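Local coordinates for glutathione S-transferase family protein (Pseudomonas putida, PDB 3LXZ), which probably conjugates reduced glutathione to a wide range of hydrophobic electrophiles, as a glutathione transferase, at residues S11-M16 with D156-F161; M16-L21 with P199-D204; G141-Y146 with K186-L191. All blocks are in the same frame, centred on the assembly; numbering follows the deposited sequence.

Contact 1. Residues S11-M16 with D156-F161; sequences SNYYNM and DLMFCF
Segments 12-16 and 156-161, on helix 12-23 and helix 154-174, run 144° apart in N-to-C direction, and one hydrogen bond joins the two segments. N12 ND2 donates to F161 O over 3.1 Å; the N-H points well at the oxygen (159°) and the bond lies in the plane of the N12 amide, but it arrives from above the carbonyl plane. The same ND2 is also bonded to the E102 carboxylate, which holds Y13 OH as well, so helix 84-106 helps fix both side chains. Within the first segment, S11 caps its helix, S11 OG accepting from Y14 N at 3.1 Å.

Aromatic contacts centre on F161, whose ring is sandwiched. N15 CB sits over the middle of one face in a CH-pi contact, 4.0 Å from the ring centroid and 11° off the normal, while C160 SG lies over the opposite face nearer the rim. An alanine at F161 would remove this ring and would probably leave N15 and M16 poorly packed against helix 154-174.

Apolar contacts fill the remainder. M16, a selenomethionine, runs extended past F161 in the opposite direction, with M16 CG 3.6 Å from F161 CD2. Its end crosses M158, also selenomethionine, obliquely: M16 SE stands 3.6 Å from M158 CE, and M16 CE 3.6 Å from M158 SE. Bent at chi2 and chi3, M158 brings its CE to 4.0 Å from Y13 CE1 and its SE obliquely beside the Y13 ring, a Met-aromatic contact.

This is the buried domain interface of a glutathione transferase: the first helix of the thioredoxin-like domain, led by the glutathione-binding S11, packed on a helix of the all-helical C-terminal domain.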
ATOM      1  N   SER A  11      -7.137  15.396   8.171  1.00 18.01           N
ATOM      2  CA  SER A  11      -6.509  14.262   7.453  1.00 17.23           C
ATOM      3  C   SER A  11      -7.511  13.144   7.179  1.00 17.46           C
ATOM      4  O   SER A  11      -8.078  12.577   8.119  1.00 15.91           O
ATOM      5  CB  SER A  11      -5.325  13.675   8.226  1.00 17.15           C
ATOM      6  OG  SER A  11      -5.002  12.402   7.651  1.00 16.71           O
ATOM      7  N   ASN A  12      -7.709  12.815   5.903  1.00 16.70           N
ATOM      8  CA  ASN A  12      -8.582  11.699   5.546  1.00 16.97           C
ATOM      9  C   ASN A  12      -8.140  10.347   6.137  1.00 16.45           C
ATOM     10  O   ASN A  12      -8.968   9.611   6.686  1.00 16.86           O
ATOM     11  CB  ASN A  12      -8.812  11.632   4.029  1.00 16.48           C
ATOM     12  CG  ASN A  12      -7.534  11.302   3.232  1.00 19.39           C
ATOM     13  OD1 ASN A  12      -6.420  11.657   3.620  1.00 18.58           O
ATOM     14  ND2 ASN A  12      -7.717  10.622   2.105  1.00 18.69           N
ATOM     15  N   TYR A  13      -6.840  10.053   6.097  1.00 16.41           N
ATOM     16  CA  TYR A  13      -6.335   8.798   6.676  1.00 16.24           C
ATOM     17  C   TYR A  13      -6.559   8.769   8.202  1.00 15.90           C
ATOM     18  O   TYR A  13      -6.852   7.729   8.766  1.00 15.90           O
ATOM     19  CB  TYR A  13      -4.842   8.660   6.371  1.00 16.21           C
ATOM     20  CG  TYR A  13      -4.516   8.234   4.953  1.00 15.40           C
ATOM     21  CD1 TYR A  13      -4.659   6.907   4.547  1.00 17.01           C
ATOM     22  CD2 TYR A  13      -4.025   9.164   4.019  1.00 19.39           C
ATOM     23  CE1 TYR A  13      -4.345   6.513   3.248  1.00 17.94           C
ATOM     24  CE2 TYR A  13      -3.699   8.784   2.715  1.00 17.29           C
ATOM     25  CZ  TYR A  13      -3.859   7.467   2.339  1.00 18.05           C
ATOM     26  OH  TYR A  13      -3.553   7.086   1.052  1.00 18.84           O
ATOM     27  N   TYR A  14      -6.450   9.921   8.860  1.00 15.42           N
ATOM     28  CA  TYR A  14      -6.738  10.007  10.302  1.00 15.29           C
ATOM     29  C   TYR A  14      -8.224   9.710  10.524  1.00 14.63           C
ATOM     30  O   TYR A  14      -8.583   8.945  11.432  1.00 13.90           O
ATOM     31  CB  TYR A  14      -6.380  11.404  10.814  1.00 15.27           C
ATOM     32  CG  TYR A  14      -6.719  11.725  12.280  1.00 15.55           C
ATOM     33  CD1 TYR A  14      -5.834  11.395  13.310  1.00 14.93           C
ATOM     34  CD2 TYR A  14      -7.881  12.440  12.610  1.00 19.00           C
ATOM     35  CE1 TYR A  14      -6.101  11.768  14.657  1.00 16.96           C
ATOM     36  CE2 TYR A  14      -8.175  12.809  13.972  1.00 16.57           C
ATOM     37  CZ  TYR A  14      -7.295  12.460  14.965  1.00 18.03           C
ATOM     38  OH  TYR A  14      -7.582  12.805  16.273  1.00 18.60           O
ATOM     39  N   ASN A  15      -9.072  10.317   9.698  1.00 15.40           N
ATOM     40  CA  ASN A  15     -10.521  10.152   9.871  1.00 15.77           C
ATOM     41  C   ASN A  15     -11.001   8.704   9.706  1.00 16.43           C
ATOM     42  O   ASN A  15     -11.946   8.254  10.375  1.00 16.77           O
ATOM     43  CB  ASN A  15     -11.300  11.168   9.015  1.00 15.71           C
ATOM     44  CG  ASN A  15     -11.269  12.569   9.618  1.00 15.62           C
ATOM     45  OD1 ASN A  15     -11.139  12.728  10.840  1.00 15.90           O
ATOM     46  ND2 ASN A  15     -11.390  13.584   8.771  1.00 16.01           N
HETATM   47  N   MSE A  16     -10.313   7.959   8.845  1.00 16.16           N
HETATM   48  CA  MSE A  16     -10.565   6.529   8.672  1.00 15.70           C
HETATM   49  C   MSE A  16     -10.331   5.752   9.961  1.00 15.79           C
HETATM   50  O   MSE A  16     -11.186   4.969  10.354  1.00 15.06           O
HETATM   51  CB  MSE A  16      -9.692   5.977   7.530  1.00 16.58           C
HETATM   52  CG  MSE A  16     -10.009   6.490   6.107  1.00 15.51           C
HETATM   53 SE   MSE A  16      -8.498   5.856   5.005  1.00 17.99          SE
HETATM   54  CE  MSE A  16      -8.393   7.277   3.620  1.00 17.95           C
ATOM     55  N   ASP A 156     -14.727  -0.041   3.511  1.00 16.34           N
ATOM     56  CA  ASP A 156     -15.672   1.081   3.406  1.00 16.55           C
ATOM     57  C   ASP A 156     -15.139   2.366   4.004  1.00 16.55           C
ATOM     58  O   ASP A 156     -15.547   3.437   3.588  1.00 16.89           O
ATOM     59  CB  ASP A 156     -17.000   0.710   4.059  1.00 16.98           C
ATOM     60  CG  ASP A 156     -17.661  -0.426   3.351  1.00 16.32           C
ATOM     61  OD1 ASP A 156     -18.062  -0.209   2.164  1.00 16.03           O
ATOM     62  OD2 ASP A 156     -17.751  -1.522   3.936  1.00 17.24           O
ATOM     63  N   LEU A 157     -14.279   2.243   5.028  1.00 15.91           N
ATOM     64  CA  LEU A 157     -13.592   3.383   5.599  1.00 16.53           C
ATOM     65  C   LEU A 157     -12.632   4.014   4.588  1.00 16.16           C
ATOM     66  O   LEU A 157     -12.649   5.232   4.386  1.00 16.49           O
ATOM     67  CB  LEU A 157     -12.882   3.012   6.916  1.00 16.77           C
ATOM     68  CG  LEU A 157     -13.700   2.177   7.935  1.00 17.64           C
ATOM     69  CD1 LEU A 157     -12.869   1.841   9.201  1.00 16.98           C
ATOM     70  CD2 LEU A 157     -15.027   2.869   8.285  1.00 19.88           C
HETATM   71  N   MSE A 158     -11.795   3.205   3.934  1.00 16.00           N
HETATM   72  CA  MSE A 158     -10.911   3.761   2.902  1.00 16.32           C
HETATM   73  C   MSE A 158     -11.740   4.335   1.745  1.00 15.73           C
HETATM   74  O   MSE A 158     -11.408   5.394   1.202  1.00 15.94           O
HETATM   75  CB  MSE A 158      -9.965   2.652   2.409  1.00 15.43           C
HETATM   76  CG  MSE A 158      -9.012   3.018   1.300  1.00 19.36           C
HETATM   77 SE   MSE A 158      -7.596   4.241   1.816  1.00 18.01          SE
HETATM   78  CE  MSE A 158      -6.695   3.320   3.293  1.00 18.81           C
ATOM     79  N   PHE A 159     -12.808   3.653   1.360  1.00 15.39           N
ATOM     80  CA  PHE A 159     -13.717   4.185   0.327  1.00 16.02           C
ATOM     81  C   PHE A 159     -14.296   5.559   0.692  1.00 16.37           C
ATOM     82  O   PHE A 159     -14.226   6.490  -0.070  1.00 15.33           O
ATOM     83  CB  PHE A 159     -14.863   3.204   0.101  1.00 15.77           C
ATOM     84  CG  PHE A 159     -15.967   3.734  -0.809  1.00 15.56           C
ATOM     85  CD1 PHE A 159     -15.919   3.491  -2.183  1.00 15.99           C
ATOM     86  CD2 PHE A 159     -17.039   4.456  -0.287  1.00 15.83           C
ATOM     87  CE1 PHE A 159     -16.918   3.971  -3.041  1.00 16.22           C
ATOM     88  CE2 PHE A 159     -18.069   4.920  -1.133  1.00 15.55           C
ATOM     89  CZ  PHE A 159     -17.988   4.704  -2.504  1.00 13.55           C
ATOM     90  N   CYS A 160     -14.877   5.687   1.875  1.00 17.64           N
ATOM     91  CA  CYS A 160     -15.686   6.865   2.087  1.00 19.57           C
ATOM     92  C   CYS A 160     -14.844   8.126   2.312  1.00 18.90           C
ATOM     93  O   CYS A 160     -15.307   9.220   2.059  1.00 19.50           O
ATOM     94  CB  CYS A 160     -16.745   6.624   3.153  1.00 19.70           C
ATOM     95  SG  CYS A 160     -16.095   6.748   4.752  1.00 29.13           S
ATOM     96  N   PHE A 161     -13.580   7.965   2.736  1.00 17.83           N
ATOM     97  CA  PHE A 161     -12.690   9.103   2.903  1.00 17.51           C
ATOM     98  C   PHE A 161     -11.627   9.243   1.813  1.00 17.72           C
ATOM     99  O   PHE A 161     -10.793  10.164   1.897  1.00 18.29           O
ATOM    100  CB  PHE A 161     -12.011   9.062   4.293  1.00 18.18           C
ATOM    101  CG  PHE A 161     -12.964   9.219   5.441  1.00 16.83           C
ATOM    102  CD1 PHE A 161     -13.619  10.436   5.668  1.00 20.42           C
ATOM    103  CD2 PHE A 161     -13.160   8.177   6.353  1.00 16.86           C
ATOM    104  CE1 PHE A 161     -14.474  10.572   6.772  1.00 18.46           C
ATOM    105  CE2 PHE A 161     -14.008   8.323   7.458  1.00 17.54           C
ATOM    106  CZ  PHE A 161     -14.673   9.500   7.653  1.00 17.22           C
TER

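Contact 2. Residues M16-L21 with P199-D204; sequences MVKLAL and PRILAD
A salt-bridge network with a small apolar contact beside it ties helix 12-23 of the thioredoxin-like domain to helix 198-218, the last helix of the chain. The two short segments run at 144° to each other, their axes 10.8 Å apart at closest approach, and the gap is bridged by long side chains rather than by close backbones. K18 does most of the reaching: CG is anti to the backbone N and the chain stays extended to its tip, so that K18 NZ meets D204 OD2 at 2.7 Å.

That oxygen is gripped twice. K18 NZ meets the anti lone pair of D204 OD2, and the syn lone pair takes an N-H from within the same helix, R200 NE to D204 OD2 at 2.7 Å, nearly straight (165°) and in the guanidinium plane. The R200 chain bends at chi2, and its NE meets the acid one helical turn later. Two cations on one oxygen would be expected to favour the ionised carboxylate, and the negative charge probably offsets the repulsion between K18 NZ and R200 NE, 4.3 Å apart. E30, on strand 28-32, supplies a second negative partner to both bases, so the sheet joins the network.

The apolar part is L19 against I201, whose side chains cross at about a right angle; I201 CD1 lies 3.7 Å from L19 CD1 and touches L19 CB too. One water completes the polar link between the helices: it accepts from K18 NZ at 2.9 Å and donates to the backbone oxygen I201 O, also at 2.9 Å.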
HETATM    1  N   MSE A  16     -10.313   7.959   8.845  1.00 16.16           N
HETATM    2  CA  MSE A  16     -10.565   6.529   8.672  1.00 15.70           C
HETATM    3  C   MSE A  16     -10.331   5.752   9.961  1.00 15.79           C
HETATM    4  O   MSE A  16     -11.186   4.969  10.354  1.00 15.06           O
HETATM    5  CB  MSE A  16      -9.692   5.977   7.530  1.00 16.58           C
HETATM    6  CG  MSE A  16     -10.009   6.490   6.107  1.00 15.51           C
HETATM    7 SE   MSE A  16      -8.498   5.856   5.005  1.00 17.99          SE
HETATM    8  CE  MSE A  16      -8.393   7.277   3.620  1.00 17.95           C
ATOM      9  N   VAL A  17      -9.198   5.972  10.632  1.00 16.25           N
ATOM     10  CA  VAL A  17      -8.988   5.309  11.914  1.00 15.17           C
ATOM     11  C   VAL A  17     -10.001   5.783  12.952  1.00 15.59           C
ATOM     12  O   VAL A  17     -10.558   4.956  13.684  1.00 16.72           O
ATOM     13  CB  VAL A  17      -7.561   5.463  12.397  1.00 14.22           C
ATOM     14  CG1 VAL A  17      -7.381   4.720  13.746  1.00 14.29           C
ATOM     15  CG2 VAL A  17      -6.628   4.804  11.317  1.00 13.63           C
ATOM     16  N   LYS A  18     -10.221   7.093  13.008  1.00 15.35           N
ATOM     17  CA  LYS A  18     -11.169   7.677  13.959  1.00 15.39           C
ATOM     18  C   LYS A  18     -12.562   7.062  13.820  1.00 16.11           C
ATOM     19  O   LYS A  18     -13.177   6.662  14.846  1.00 14.21           O
ATOM     20  CB  LYS A  18     -11.183   9.189  13.795  1.00 15.08           C
ATOM     21  CG  LYS A  18     -12.133   9.969  14.704  1.00 16.88           C
ATOM     22  CD  LYS A  18     -11.715  11.456  14.680  1.00 16.00           C
ATOM     23  CE  LYS A  18     -12.652  12.363  15.486  1.00 15.73           C
ATOM     24  NZ  LYS A  18     -12.230  13.785  15.298  1.00 17.44           N
ATOM     25  N   LEU A  19     -13.051   6.919  12.576  1.00 15.95           N
ATOM     26  CA  LEU A  19     -14.349   6.271  12.386  1.00 17.46           C
ATOM     27  C   LEU A  19     -14.357   4.829  12.884  1.00 17.36           C
ATOM     28  O   LEU A  19     -15.346   4.390  13.473  1.00 17.68           O
ATOM     29  CB  LEU A  19     -14.811   6.346  10.937  1.00 16.68           C
ATOM     30  CG  LEU A  19     -16.230   5.866  10.609  1.00 18.80           C
ATOM     31  CD1 LEU A  19     -17.278   6.538  11.525  1.00 18.00           C
ATOM     32  CD2 LEU A  19     -16.499   6.179   9.140  1.00 16.74           C
ATOM     33  N   ALA A  20     -13.254   4.088  12.651  1.00 17.36           N
ATOM     34  CA  ALA A  20     -13.184   2.676  13.055  1.00 17.32           C
ATOM     35  C   ALA A  20     -13.309   2.604  14.579  1.00 18.01           C
ATOM     36  O   ALA A  20     -14.067   1.787  15.098  1.00 18.08           O
ATOM     37  CB  ALA A  20     -11.844   2.041  12.604  1.00 17.11           C
ATOM     38  N   LEU A  21     -12.572   3.479  15.275  1.00 18.68           N
ATOM     39  CA  LEU A  21     -12.572   3.501  16.743  1.00 19.80           C
ATOM     40  C   LEU A  21     -13.972   3.858  17.253  1.00 20.30           C
ATOM     41  O   LEU A  21     -14.446   3.256  18.211  1.00 22.07           O
ATOM     42  CB  LEU A  21     -11.527   4.484  17.290  1.00 20.19           C
ATOM     43  CG  LEU A  21     -10.056   4.088  17.047  1.00 19.88           C
ATOM     44  CD1 LEU A  21      -9.112   5.238  17.300  1.00 22.53           C
ATOM     45  CD2 LEU A  21      -9.683   2.908  17.905  1.00 22.14           C
ATOM     46  N   PRO A 199     -21.416  13.016  11.807  1.00 21.78           N
ATOM     47  CA  PRO A 199     -21.494  14.427  12.228  1.00 22.20           C
ATOM     48  C   PRO A 199     -20.301  14.884  13.103  1.00 22.09           C
ATOM     49  O   PRO A 199     -19.758  15.967  12.867  1.00 22.20           O
ATOM     50  CB  PRO A 199     -22.837  14.498  12.994  1.00 22.85           C
ATOM     51  CG  PRO A 199     -23.698  13.429  12.313  1.00 23.31           C
ATOM     52  CD  PRO A 199     -22.714  12.319  11.934  1.00 22.33           C
ATOM     53  N   ARG A 200     -19.895  14.060  14.071  1.00 22.21           N
ATOM     54  CA  ARG A 200     -18.738  14.338  14.921  1.00 22.16           C
ATOM     55  C   ARG A 200     -17.417  14.454  14.124  1.00 21.18           C
ATOM     56  O   ARG A 200     -16.630  15.367  14.344  1.00 20.62           O
ATOM     57  CB  ARG A 200     -18.626  13.272  16.005  1.00 22.87           C
ATOM     58  CG  ARG A 200     -17.220  12.971  16.498  1.00 26.83           C
ATOM     59  CD  ARG A 200     -16.879  13.704  17.778  1.00 31.06           C
ATOM     60  NE  ARG A 200     -15.464  13.513  18.127  1.00 33.15           N
ATOM     61  CZ  ARG A 200     -14.996  12.605  18.993  1.00 34.55           C
ATOM     62  NH1 ARG A 200     -15.818  11.774  19.641  1.00 30.55           N
ATOM     63  NH2 ARG A 200     -13.682  12.532  19.215  1.00 34.30           N
ATOM     64  N   ILE A 201     -17.207  13.554  13.170  1.00 20.27           N
ATOM     65  CA  ILE A 201     -16.027  13.637  12.323  1.00 19.58           C
ATOM     66  C   ILE A 201     -15.985  14.921  11.519  1.00 18.73           C
ATOM     67  O   ILE A 201     -14.955  15.592  11.450  1.00 18.95           O
ATOM     68  CB  ILE A 201     -15.892  12.393  11.434  1.00 20.08           C
ATOM     69  CG1 ILE A 201     -15.367  11.262  12.301  1.00 20.99           C
ATOM     70  CG2 ILE A 201     -14.902  12.664  10.315  1.00 20.39           C
ATOM     71  CD1 ILE A 201     -15.727   9.878  11.789  1.00 23.79           C
ATOM     72  N   LEU A 202     -17.108  15.286  10.920  1.00 18.40           N
ATOM     73  CA  LEU A 202     -17.131  16.462  10.099  1.00 18.38           C
ATOM     74  C   LEU A 202     -17.076  17.765  10.906  1.00 18.65           C
ATOM     75  O   LEU A 202     -16.507  18.758  10.450  1.00 18.24           O
ATOM     76  CB  LEU A 202     -18.326  16.448   9.148  1.00 19.27           C
ATOM     77  CG  LEU A 202     -18.385  15.251   8.190  1.00 20.80           C
ATOM     78  CD1 LEU A 202     -19.649  15.374   7.368  1.00 21.34           C
ATOM     79  CD2 LEU A 202     -17.131  15.223   7.287  1.00 23.21           C
ATOM     80  N   ALA A 203     -17.653  17.743  12.106  1.00 18.26           N
ATOM     81  CA  ALA A 203     -17.631  18.892  13.021  1.00 20.15           C
ATOM     82  C   ALA A 203     -16.193  19.150  13.502  1.00 20.18           C
ATOM     83  O   ALA A 203     -15.718  20.306  13.488  1.00 19.90           O
ATOM     84  CB  ALA A 203     -18.587  18.656  14.233  1.00 20.79           C
ATOM     85  N   ASP A 204     -15.515  18.072  13.900  1.00 19.71           N
ATOM     86  CA  ASP A 204     -14.113  18.164  14.333  1.00 19.66           C
ATOM     87  C   ASP A 204     -13.234  18.643  13.191  1.00 19.20           C
ATOM     88  O   ASP A 204     -12.381  19.505  13.374  1.00 18.88           O
ATOM     89  CB  ASP A 204     -13.586  16.853  14.901  1.00 20.21           C
ATOM     90  CG  ASP A 204     -14.230  16.468  16.256  1.00 24.14           C
ATOM     91  OD1 ASP A 204     -14.982  17.302  16.862  1.00 26.17           O
ATOM     92  OD2 ASP A 204     -14.008  15.310  16.698  1.00 25.90           O
TER
HETATM   93  O   HOH W   1     -12.639  14.282  12.491  1.00 16.03           O

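Contact 3. Residues G141-Y146 with K186-L191; sequences GRFAPY and KALLQL
L188 projects from helix 183-193 into a cis-proline loop that joins helix 120-140 to helix 154-174, all within the helical C-terminal domain of the glutathione transferase fold. The backbones come nearest at P145 and L188, with their CA atoms 6.2 Å apart. L188 CB already lies 3.8 Å from the carbonyl oxygen P145 O. CG, placed anti to the backbone N (chi1 175°), keeps beside the same oxygen and packs on F159 of helix 154-174. At the tip the branches part, though both methyls stay beside P145 O, CD2 at 3.7 Å from it. L188 CD1 turns to the Y146 ring, 3.9 Å from Y146 CD1, approaching it obliquely. L188 CD2 goes to the other ring, 3.8 Å from F143 CE1, and also lies against D156 OD1 of helix 154-174. The leucine thus fills the angle between two aromatic side chains, crossing each at about a right angle, with a loop carbonyl lying along its flank.

The loop is sharply bent: the peptide bond before P145 is cis, F143 takes a positive phi (54°), and the backbone bond from A144 N to Y146 O, 3.1 Å long, closes the bend. F143 also meets F182, their ring planes at about 70°.

No hydrogen bond joins the two segments; they are held by van der Waals contacts, mostly apolar, at the surface and away from the glutathione site. One turn further along the helix, L191 adds a second, more exposed touch with a single methyl: L191 CD2 rests 3.8 Å from P145 CG and reaches 4.1 Å from Y146 OH.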
ATOM      1  N   GLY A 141     -15.359  -4.458  -6.785  1.00 20.30           N
ATOM      2  CA  GLY A 141     -16.235  -4.152  -5.643  1.00 18.53           C
ATOM      3  C   GLY A 141     -17.567  -4.853  -5.772  1.00 18.73           C
ATOM      4  O   GLY A 141     -18.051  -5.068  -6.877  1.00 19.40           O
ATOM      5  N   ARG A 142     -18.149  -5.265  -4.654  1.00 18.35           N
ATOM      6  CA  ARG A 142     -19.465  -5.901  -4.685  1.00 18.56           C
ATOM      7  C   ARG A 142     -20.591  -4.872  -4.582  1.00 18.10           C
ATOM      8  O   ARG A 142     -21.589  -4.963  -5.299  1.00 18.18           O
ATOM      9  CB  ARG A 142     -19.597  -6.923  -3.558  1.00 18.86           C
ATOM     10  CG  ARG A 142     -18.970  -8.300  -3.828  1.00 23.68           C
ATOM     11  CD  ARG A 142     -17.481  -8.236  -4.129  1.00 32.57           C
ATOM     12  NE  ARG A 142     -16.859  -9.550  -3.944  1.00 39.23           N
ATOM     13  CZ  ARG A 142     -15.813 -10.028  -4.611  1.00 40.69           C
ATOM     14  NH1 ARG A 142     -15.187  -9.315  -5.571  1.00 39.31           N
ATOM     15  NH2 ARG A 142     -15.395 -11.250  -4.303  1.00 43.07           N
ATOM     16  N   PHE A 143     -20.411  -3.889  -3.709  1.00 17.69           N
ATOM     17  CA  PHE A 143     -21.388  -2.812  -3.506  1.00 18.00           C
ATOM     18  C   PHE A 143     -22.768  -3.364  -3.206  1.00 18.23           C
ATOM     19  O   PHE A 143     -23.731  -3.141  -3.949  1.00 18.93           O
ATOM     20  CB  PHE A 143     -21.407  -1.878  -4.703  1.00 16.89           C
ATOM     21  CG  PHE A 143     -20.179  -1.071  -4.832  1.00 18.77           C
ATOM     22  CD1 PHE A 143     -19.992   0.033  -4.025  1.00 17.44           C
ATOM     23  CD2 PHE A 143     -19.166  -1.447  -5.735  1.00 19.61           C
ATOM     24  CE1 PHE A 143     -18.829   0.794  -4.133  1.00 20.89           C
ATOM     25  CE2 PHE A 143     -18.020  -0.713  -5.865  1.00 19.47           C
ATOM     26  CZ  PHE A 143     -17.835   0.419  -5.055  1.00 19.63           C
ATOM     27  N   ALA A 144     -22.865  -4.082  -2.106  1.00 17.63           N
ATOM     28  CA  ALA A 144     -24.070  -4.839  -1.827  1.00 19.08           C
ATOM     29  C   ALA A 144     -24.688  -4.527  -0.470  1.00 18.59           C
ATOM     30  O   ALA A 144     -25.243  -5.412   0.143  1.00 19.78           O
ATOM     31  CB  ALA A 144     -23.786  -6.369  -1.953  1.00 20.52           C
ATOM     32  N   PRO A 145     -24.705  -3.255  -0.045  1.00 17.47           N
ATOM     33  CA  PRO A 145     -24.332  -1.982  -0.684  1.00 16.97           C
ATOM     34  C   PRO A 145     -22.872  -1.593  -0.470  1.00 17.23           C
ATOM     35  O   PRO A 145     -22.348  -0.722  -1.178  1.00 18.21           O
ATOM     36  CB  PRO A 145     -25.220  -0.965   0.026  1.00 17.36           C
ATOM     37  CG  PRO A 145     -25.376  -1.561   1.408  1.00 16.83           C
ATOM     38  CD  PRO A 145     -25.483  -3.037   1.185  1.00 18.13           C
ATOM     39  N   TYR A 146     -22.247  -2.222   0.518  1.00 17.76           N
ATOM     40  CA  TYR A 146     -20.877  -1.894   0.912  1.00 17.74           C
ATOM     41  C   TYR A 146     -19.836  -2.428  -0.066  1.00 17.07           C
ATOM     42  O   TYR A 146     -20.131  -3.287  -0.915  1.00 16.53           O
ATOM     43  CB  TYR A 146     -20.608  -2.414   2.333  1.00 17.96           C
ATOM     44  CG  TYR A 146     -21.599  -1.912   3.330  1.00 19.46           C
ATOM     45  CD1 TYR A 146     -21.414  -0.685   3.945  1.00 18.94           C
ATOM     46  CD2 TYR A 146     -22.727  -2.666   3.676  1.00 20.52           C
ATOM     47  CE1 TYR A 146     -22.334  -0.202   4.874  1.00 23.61           C
ATOM     48  CE2 TYR A 146     -23.643  -2.184   4.616  1.00 23.35           C
ATOM     49  CZ  TYR A 146     -23.437  -0.949   5.193  1.00 21.64           C
ATOM     50  OH  TYR A 146     -24.319  -0.450   6.130  1.00 25.91           O
ATOM     51  N   LYS A 186     -21.907   5.955  -5.869  1.00 18.88           N
ATOM     52  CA  LYS A 186     -22.628   7.175  -5.491  1.00 19.99           C
ATOM     53  C   LYS A 186     -23.544   6.869  -4.306  1.00 19.29           C
ATOM     54  O   LYS A 186     -23.569   7.608  -3.300  1.00 18.90           O
ATOM     55  CB  LYS A 186     -23.401   7.758  -6.695  1.00 19.20           C
ATOM     56  CG  LYS A 186     -23.648   9.260  -6.612  1.00 24.91           C
ATOM     57  CD  LYS A 186     -24.392   9.720  -7.864  1.00 29.60           C
ATOM     58  CE  LYS A 186     -24.178  11.193  -8.123  1.00 31.09           C
ATOM     59  NZ  LYS A 186     -23.850  11.919  -6.866  1.00 34.96           N
ATOM     60  N   ALA A 187     -24.237   5.735  -4.386  1.00 18.67           N
ATOM     61  CA  ALA A 187     -25.179   5.329  -3.361  1.00 18.08           C
ATOM     62  C   ALA A 187     -24.484   4.977  -2.040  1.00 17.72           C
ATOM     63  O   ALA A 187     -24.965   5.323  -0.974  1.00 17.27           O
ATOM     64  CB  ALA A 187     -26.013   4.155  -3.865  1.00 18.32           C
ATOM     65  N   LEU A 188     -23.322   4.325  -2.122  1.00 17.32           N
ATOM     66  CA  LEU A 188     -22.595   3.956  -0.908  1.00 16.99           C
ATOM     67  C   LEU A 188     -22.053   5.218  -0.209  1.00 16.97           C
ATOM     68  O   LEU A 188     -22.079   5.305   1.024  1.00 18.50           O
ATOM     69  CB  LEU A 188     -21.463   2.942  -1.233  1.00 16.94           C
ATOM     70  CG  LEU A 188     -20.542   2.563  -0.052  1.00 16.87           C
ATOM     71  CD1 LEU A 188     -21.327   2.047   1.167  1.00 18.54           C
ATOM     72  CD2 LEU A 188     -19.516   1.481  -0.469  1.00 16.56           C
ATOM     73  N   LEU A 189     -21.567   6.177  -0.993  1.00 17.33           N
ATOM     74  CA  LEU A 189     -21.022   7.386  -0.414  1.00 17.95           C
ATOM     75  C   LEU A 189     -22.121   8.102   0.362  1.00 18.49           C
ATOM     76  O   LEU A 189     -21.874   8.581   1.457  1.00 17.78           O
ATOM     77  CB  LEU A 189     -20.422   8.296  -1.483  1.00 19.00           C
ATOM     78  CG  LEU A 189     -19.451   9.364  -0.959  1.00 22.04           C
ATOM     79  CD1 LEU A 189     -18.190   8.743  -0.274  1.00 20.35           C
ATOM     80  CD2 LEU A 189     -19.005  10.282  -2.080  1.00 21.94           C
ATOM     81  N   GLN A 190     -23.340   8.171  -0.178  1.00 17.41           N
ATOM     82  CA  GLN A 190     -24.409   8.803   0.596  1.00 17.56           C
ATOM     83  C   GLN A 190     -24.719   8.010   1.853  1.00 18.05           C
ATOM     84  O   GLN A 190     -24.971   8.587   2.897  1.00 19.69           O
ATOM     85  CB  GLN A 190     -25.677   8.942  -0.218  1.00 16.81           C
ATOM     86  CG  GLN A 190     -26.738   9.808   0.471  1.00 18.34           C
ATOM     87  CD  GLN A 190     -27.643   9.039   1.398  1.00 19.95           C
ATOM     88  OE1 GLN A 190     -27.619   7.808   1.450  1.00 22.22           O
ATOM     89  NE2 GLN A 190     -28.467   9.772   2.160  1.00 24.55           N
ATOM     90  N   LEU A 191     -24.685   6.686   1.742  1.00 18.59           N
ATOM     91  CA  LEU A 191     -24.975   5.800   2.866  1.00 19.19           C
ATOM     92  C   LEU A 191     -23.980   5.955   4.040  1.00 19.74           C
ATOM     93  O   LEU A 191     -24.376   6.050   5.205  1.00 19.29           O
ATOM     94  CB  LEU A 191     -25.017   4.342   2.387  1.00 20.25           C
ATOM     95  CG  LEU A 191     -25.363   3.312   3.471  1.00 22.63           C
ATOM     96  CD1 LEU A 191     -26.692   3.621   4.166  1.00 27.06           C
ATOM     97  CD2 LEU A 191     -25.398   1.894   2.907  1.00 26.86           C
TER

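Contacts 1 and 2 both use helix 12-23 and touch, N15 and L19 packing on I201 and F161 respectively; together they pack helix 154-174 and helix 198-218 against two flanks of that helix. The centre of contact 1 is about 3 Å from that of the chain, and its chemistry is mainly apolar and aromatic. Contact 2, its centre about 11 Å from that of the chain, is also largely buried but relies on charge, with a water. Contact 3 stays within the C-terminal domain at the surface, without hydrogen bonds or charge pairs. It reaches contact 1 through helix 154-174, where F159 and D156 meet L188, but does not touch contact 2.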